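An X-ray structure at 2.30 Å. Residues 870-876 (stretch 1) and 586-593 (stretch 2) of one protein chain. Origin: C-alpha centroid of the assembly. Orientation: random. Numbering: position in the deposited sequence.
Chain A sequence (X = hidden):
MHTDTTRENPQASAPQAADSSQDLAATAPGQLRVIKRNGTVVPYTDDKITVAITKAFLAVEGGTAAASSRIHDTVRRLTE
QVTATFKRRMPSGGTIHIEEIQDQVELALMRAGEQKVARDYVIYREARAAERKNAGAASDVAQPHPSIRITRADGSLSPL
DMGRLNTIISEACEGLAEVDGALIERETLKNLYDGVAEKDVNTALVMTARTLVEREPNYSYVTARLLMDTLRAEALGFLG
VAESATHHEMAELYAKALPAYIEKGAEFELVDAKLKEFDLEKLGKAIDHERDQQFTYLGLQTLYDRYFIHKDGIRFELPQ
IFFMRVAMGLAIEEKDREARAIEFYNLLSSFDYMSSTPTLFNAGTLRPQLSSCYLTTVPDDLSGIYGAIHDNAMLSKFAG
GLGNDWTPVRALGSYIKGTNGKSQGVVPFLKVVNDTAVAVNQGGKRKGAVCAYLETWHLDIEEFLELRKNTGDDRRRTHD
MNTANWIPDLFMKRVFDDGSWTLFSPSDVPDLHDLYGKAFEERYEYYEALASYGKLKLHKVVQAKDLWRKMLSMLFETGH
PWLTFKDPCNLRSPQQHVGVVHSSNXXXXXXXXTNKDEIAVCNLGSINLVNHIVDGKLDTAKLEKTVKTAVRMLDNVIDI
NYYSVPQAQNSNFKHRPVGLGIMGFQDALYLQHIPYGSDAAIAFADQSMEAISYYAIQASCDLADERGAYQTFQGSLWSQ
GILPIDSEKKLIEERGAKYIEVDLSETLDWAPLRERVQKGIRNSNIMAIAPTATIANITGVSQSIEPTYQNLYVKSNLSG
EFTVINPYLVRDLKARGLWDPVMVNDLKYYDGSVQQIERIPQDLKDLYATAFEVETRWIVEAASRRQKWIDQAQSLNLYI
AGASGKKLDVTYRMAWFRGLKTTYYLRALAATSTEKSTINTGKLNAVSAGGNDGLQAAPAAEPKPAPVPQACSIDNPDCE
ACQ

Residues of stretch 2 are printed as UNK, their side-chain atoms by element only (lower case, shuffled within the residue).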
ATOM      1  N   ILE A 870      41.730  -7.410 -21.483  1.00 53.07           N
ATOM      2  CA  ILE A 870      41.566  -8.743 -20.925  1.00 52.67           C
ATOM      3  C   ILE A 870      40.986  -9.650 -22.004  1.00 53.47           C
ATOM      4  O   ILE A 870      40.023  -9.279 -22.689  1.00 50.76           O
ATOM      5  CB  ILE A 870      40.665  -8.698 -19.679  1.00 51.15           C
ATOM      6  CG1 ILE A 870      41.306  -7.807 -18.607  1.00 50.97           C
ATOM      7  CG2 ILE A 870      40.410 -10.099 -19.135  1.00 50.97           C
ATOM      8  CD1 ILE A 870      40.408  -7.498 -17.428  1.00 50.36           C
ATOM      9  N   ASP A 871      41.580 -10.835 -22.172  1.00 55.41           N
ATOM     10  CA  ASP A 871      41.069 -11.770 -23.171  1.00 56.28           C
ATOM     11  C   ASP A 871      39.862 -12.553 -22.665  1.00 51.13           C
ATOM     12  O   ASP A 871      39.017 -12.949 -23.472  1.00 50.01           O
ATOM     13  CB  ASP A 871      42.169 -12.733 -23.639  1.00 57.90           C
ATOM     14  CG  ASP A 871      43.044 -13.238 -22.507  1.00 60.10           C
ATOM     15  OD1 ASP A 871      42.714 -12.998 -21.329  1.00 60.51           O
ATOM     16  OD2 ASP A 871      44.072 -13.879 -22.801  1.00 63.64           O
ATOM     17  N   GLN A 872      39.747 -12.770 -21.362  1.00 51.53           N
ATOM     18  CA  GLN A 872      38.563 -13.381 -20.769  1.00 49.26           C
ATOM     19  C   GLN A 872      37.648 -12.268 -20.251  1.00 46.17           C
ATOM     20  O   GLN A 872      37.365 -11.347 -21.024  1.00 47.81           O
ATOM     21  CB  GLN A 872      38.985 -14.409 -19.721  1.00 50.27           C
ATOM     22  CG  GLN A 872      39.944 -15.467 -20.233  1.00 52.35           C
ATOM     23  CD  GLN A 872      39.922 -16.724 -19.385  1.00 51.31           C
ATOM     24  OE1 GLN A 872      38.872 -17.341 -19.193  1.00 49.48           O
ATOM     25  NE2 GLN A 872      41.080 -17.106 -18.867  1.00 52.45           N
ATOM     26  N   ALA A 873      37.176 -12.299 -19.010  1.00 42.54           N
ATOM     27  CA  ALA A 873      36.233 -11.301 -18.510  1.00 43.60           C
ATOM     28  C   ALA A 873      36.668 -10.892 -17.104  1.00 43.55           C
ATOM     29  O   ALA A 873      37.823 -11.077 -16.703  1.00 40.84           O
ATOM     30  CB  ALA A 873      34.801 -11.854 -18.567  1.00 40.93           C
ATOM     31  N   GLN A 874      35.742 -10.313 -16.338  1.00 47.32           N
ATOM     32  CA  GLN A 874      36.023  -9.891 -14.973  1.00 50.20           C
ATOM     33  C   GLN A 874      34.743  -9.939 -14.153  1.00 48.84           C
ATOM     34  O   GLN A 874      33.676  -9.536 -14.629  1.00 52.32           O
ATOM     35  CB  GLN A 874      36.622  -8.477 -14.939  1.00 56.52           C
ATOM     36  CG  GLN A 874      35.800  -7.427 -15.661  1.00 57.42           C
ATOM     37  CD  GLN A 874      36.575  -6.145 -15.909  1.00 61.13           C
ATOM     38  OE1 GLN A 874      37.073  -5.509 -14.977  1.00 61.61           O
ATOM     39  NE2 GLN A 874      36.685  -5.761 -17.176  1.00 63.13           N
ATOM     40  N   SER A 875      34.857 -10.438 -12.923  1.00 43.49           N
ATOM     41  CA  SER A 875      33.717 -10.488 -12.014  1.00 42.33           C
ATOM     42  C   SER A 875      33.373  -9.080 -11.547  1.00 43.94           C
ATOM     43  O   SER A 875      34.172  -8.433 -10.861  1.00 45.66           O
ATOM     44  CB  SER A 875      34.032 -11.386 -10.822  1.00 39.84           C
ATOM     45  OG  SER A 875      34.327 -12.696 -11.250  1.00 41.12           O
ATOM     46  N   LEU A 876      32.185  -8.609 -11.908  1.00 45.82           N
ATOM     47  CA  LEU A 876      31.806  -7.211 -11.719  1.00 47.73           C
ATOM     48  C   LEU A 876      30.528  -7.136 -10.895  1.00 47.98           C
ATOM     49  O   LEU A 876      29.425  -7.265 -11.436  1.00 47.26           O
ATOM     50  CB  LEU A 876      31.625  -6.518 -13.064  1.00 48.18           C
ATOM     51  CG  LEU A 876      31.386  -5.009 -12.985  1.00 51.43           C
ATOM     52  CD1 LEU A 876      32.596  -4.301 -12.387  1.00 50.25           C
ATOM     53  CD2 LEU A 876      31.061  -4.456 -14.361  1.00 52.04           C
ATOM     54  N   UNK A 586      31.006 -20.038 -12.622  1.00 36.16           N
ATOM     55  CA  UNK A 586      30.275 -19.722 -11.401  1.00 40.81           C
ATOM     56  C   UNK A 586      30.380 -18.241 -11.041  1.00 43.43           C
ATOM     57  O   UNK A 586      29.421 -17.649 -10.533  1.00 44.37           O
ATOM     58  c   UNK A 586      30.886 -21.224  -7.834  1.00 44.41           C
ATOM     59  c   UNK A 586      30.205 -20.338  -8.864  1.00 44.91           C
ATOM     60  c   UNK A 586      30.796 -20.590 -10.254  1.00 39.77           C
ATOM     61  c   UNK A 586      28.696 -20.567  -8.850  1.00 45.03           C
ATOM     62  N   UNK A 587      31.536 -17.626 -11.295  1.00 42.62           N
ATOM     63  CA  UNK A 587      31.801 -16.257 -10.868  1.00 44.75           C
ATOM     64  C   UNK A 587      31.813 -15.258 -12.021  1.00 43.00           C
ATOM     65  O   UNK A 587      32.049 -14.069 -11.788  1.00 41.14           O
ATOM     66  s   UNK A 587      33.140 -17.281  -8.641  1.00 49.70           S
ATOM     67  c   UNK A 587      33.129 -16.209 -10.103  1.00 47.53           C
ATOM     68  N   UNK A 588      31.577 -15.714 -13.254  1.00 41.42           N
ATOM     69  CA  UNK A 588      31.276 -14.862 -14.410  1.00 40.69           C
ATOM     70  C   UNK A 588      32.473 -14.037 -14.878  1.00 40.28           C
ATOM     71  O   UNK A 588      32.300 -12.916 -15.350  1.00 45.06           O
ATOM     72  c   UNK A 588      30.084 -13.933 -14.133  1.00 40.55           C
ATOM     73  o   UNK A 588      30.485 -12.854 -13.278  1.00 42.76           O
ATOM     74  c   UNK A 588      28.938 -14.708 -13.493  1.00 40.09           C
ATOM     75  N   UNK A 589      33.692 -14.577 -14.784  1.00 43.71           N
ATOM     76  CA  UNK A 589      34.867 -13.921 -15.345  1.00 45.82           C
ATOM     77  C   UNK A 589      35.617 -14.788 -16.350  1.00 47.09           C
ATOM     78  O   UNK A 589      36.599 -14.317 -16.936  1.00 46.83           O
ATOM     79  c   UNK A 589      36.794 -14.572 -13.712  1.00 49.77           C
ATOM     80  o   UNK A 589      36.832 -16.451 -12.269  1.00 51.84           O
ATOM     81  c   UNK A 589      35.834 -13.488 -14.230  1.00 48.47           C
ATOM     82  c   UNK A 589      36.116 -15.601 -12.835  1.00 50.41           C
ATOM     83  o   UNK A 589      34.874 -15.559 -12.701  1.00 50.59           O
ATOM     84  N   UNK A 590      35.186 -16.026 -16.570  1.00 44.36           N
ATOM     85  CA  UNK A 590      35.889 -16.978 -17.422  1.00 46.32           C
ATOM     86  C   UNK A 590      35.090 -17.179 -18.702  1.00 46.62           C
ATOM     87  O   UNK A 590      33.859 -17.282 -18.666  1.00 45.95           O
ATOM     88  c   UNK A 590      36.868 -18.083 -15.379  1.00 44.14           C
ATOM     89  c   UNK A 590      38.255 -17.480 -15.566  1.00 44.66           C
ATOM     90  c   UNK A 590      36.822 -19.314 -17.571  1.00 44.88           C
ATOM     91  c   UNK A 590      36.099 -18.316 -16.685  1.00 44.85           C
ATOM     92  N   UNK A 591      35.800 -17.241 -19.841  1.00 45.74           N
ATOM     93  CA  UNK A 591      35.164 -17.426 -21.151  1.00 49.18           C
ATOM     94  C   UNK A 591      36.015 -18.427 -21.938  1.00 48.69           C
ATOM     95  O   UNK A 591      36.865 -18.050 -22.748  1.00 48.34           O
ATOM     96  o   UNK A 591      36.282 -15.469 -22.048  1.00 52.27           O
ATOM     97  c   UNK A 591      35.006 -16.103 -21.904  1.00 50.42           C
ATOM     98  c   UNK A 591      34.062 -15.167 -21.166  1.00 50.47           C
ATOM     99  N   UNK A 592      35.770 -19.713 -21.693  1.00 49.28           N
ATOM    100  CA  UNK A 592      36.508 -20.798 -22.322  1.00 49.93           C
ATOM    101  C   UNK A 592      35.551 -21.729 -23.060  1.00 48.03           C
ATOM    102  O   UNK A 592      34.377 -21.853 -22.699  1.00 45.15           O
ATOM    103  c   UNK A 592      37.303 -21.594 -21.280  1.00 50.85           C
ATOM    104  c   UNK A 592      38.929 -21.700 -19.379  1.00 49.69           C
ATOM    105  c   UNK A 592      39.461 -20.305 -21.385  1.00 51.39           C
ATOM    106  c   UNK A 592      38.354 -20.819 -20.479  1.00 51.28           C
ATOM    107  N   UNK A 593      36.071 -22.390 -24.093  1.00 45.04           N
ATOM    108  CA  UNK A 593      35.274 -23.313 -24.890  1.00 42.39           C
ATOM    109  C   UNK A 593      34.958 -24.588 -24.115  1.00 40.79           C
ATOM    110  O   UNK A 593      35.730 -25.038 -23.264  1.00 40.92           O
ATOM    111  n   UNK A 593      37.047 -22.680 -28.109  1.00 43.72           N
ATOM    112  c   UNK A 593      36.007 -23.689 -26.178  1.00 42.04           C
ATOM    113  c   UNK A 593      36.166 -22.523 -27.127  1.00 42.97           C
ATOM    114  o   UNK A 593      35.502 -21.497 -26.991  1.00 44.86           O
TER
HETATM  115  O   HOH W   1      30.798 -10.139 -13.915  1.00 50.55           O
HETATM  116  O   HOH W   2      35.980 -13.911 -24.356  1.00 46.63           O

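Position 586 carries four side-chain carbons, forked at the second. None of them reaches stretch 1; the nearest approach, CB to OG of Ser-875, is 8.7 Å. The fork one carbon beyond CB fits leucine: Leu-586.

Position 587 has one carbon followed by one sulfur. Its CB lies 3.9 Å from OG of Ser-875. A single sulfur directly on CB means cysteine: Cys-587. The stronger link is through the backbone: OG of Ser-875 donates a hydrogen bond to O of Cys-587 at 2.7 Å.

Position 588 has a CB that carries one oxygen and one carbon. Its direct contacts with stretch 1 are looser, with the side-chain oxygen 4.2 Å from CA of Ser-875. This branching is that of threonine: Thr-588. Its OG1 makes a very short hydrogen bond of 2.5 Å to O of Cys-587, so that carbonyl receives two hydroxyls. The same OG1 accepts a hydrogen bond from water 1 at 2.8 Å.

Position 589 shows three carbons in a chain, the third carrying two oxygens. Its CB packs 3.7 Å from CA of Gln-874. One carboxylate oxygen comes within 3.3 Å of OG of Ser-875, but the angle is poor and no hydrogen bond results. The length of the chain and its carboxylate end identify glutamate: Glu-589. The backbone O of Glu-589 accepts a hydrogen bond from N of Ala-873 at 3.0 Å. Both carboxylate oxygens are hydrogen-bonded just outside the stretches.

Position 590 has four carbons, forked at the first, with one arm two carbons long. Its CA-to-CB bond points away from stretch 1, yet the one-carbon arm comes within 3.3 Å of OE1 of Gln-872. A branch at CB with unequal arms is isoleucine: Ile-590.

Position 591 again has a CB bearing one oxygen and one carbon. The oxygen lies 3.7 Å from CB of Gln-872. The residue is Thr-591. Its backbone N donates to OE1 of Gln-872 at 3.1 Å, with a favourable angle of 163°. Its OG1 is hydrogen-bonded to water 2 at 2.8 Å.

Position 592 has four carbons, forked at the second. One terminal carbon lies 3.7 Å from OE1 of Gln-872. This is Leu-592.

Position 593 has two carbons, the second carrying one oxygen and one nitrogen. It does not reach stretch 1. The short amide is asparagine: Asn-593. Its ND2 is hydrogen-bonded elsewhere in the structure.

The two stretches run in nearly opposite directions, 162° apart, without regular secondary structure. Three direct hydrogen bonds join them, and each uses a backbone atom of stretch 2. Gln-872 is the most covered residue of stretch 1; its side chain takes the place of a main-chain acceptor for N of Thr-591. Water 1 adds a bridge, donating to OG1 of Thr-588 and to O of Gln-874 (3.0 Å) while accepting from N of Leu-876 (2.9 Å). Water 2 reaches O of Asp-871 only weakly, at 3.3 Å.

Stretch 2, residues 586-593: LCTEITLN
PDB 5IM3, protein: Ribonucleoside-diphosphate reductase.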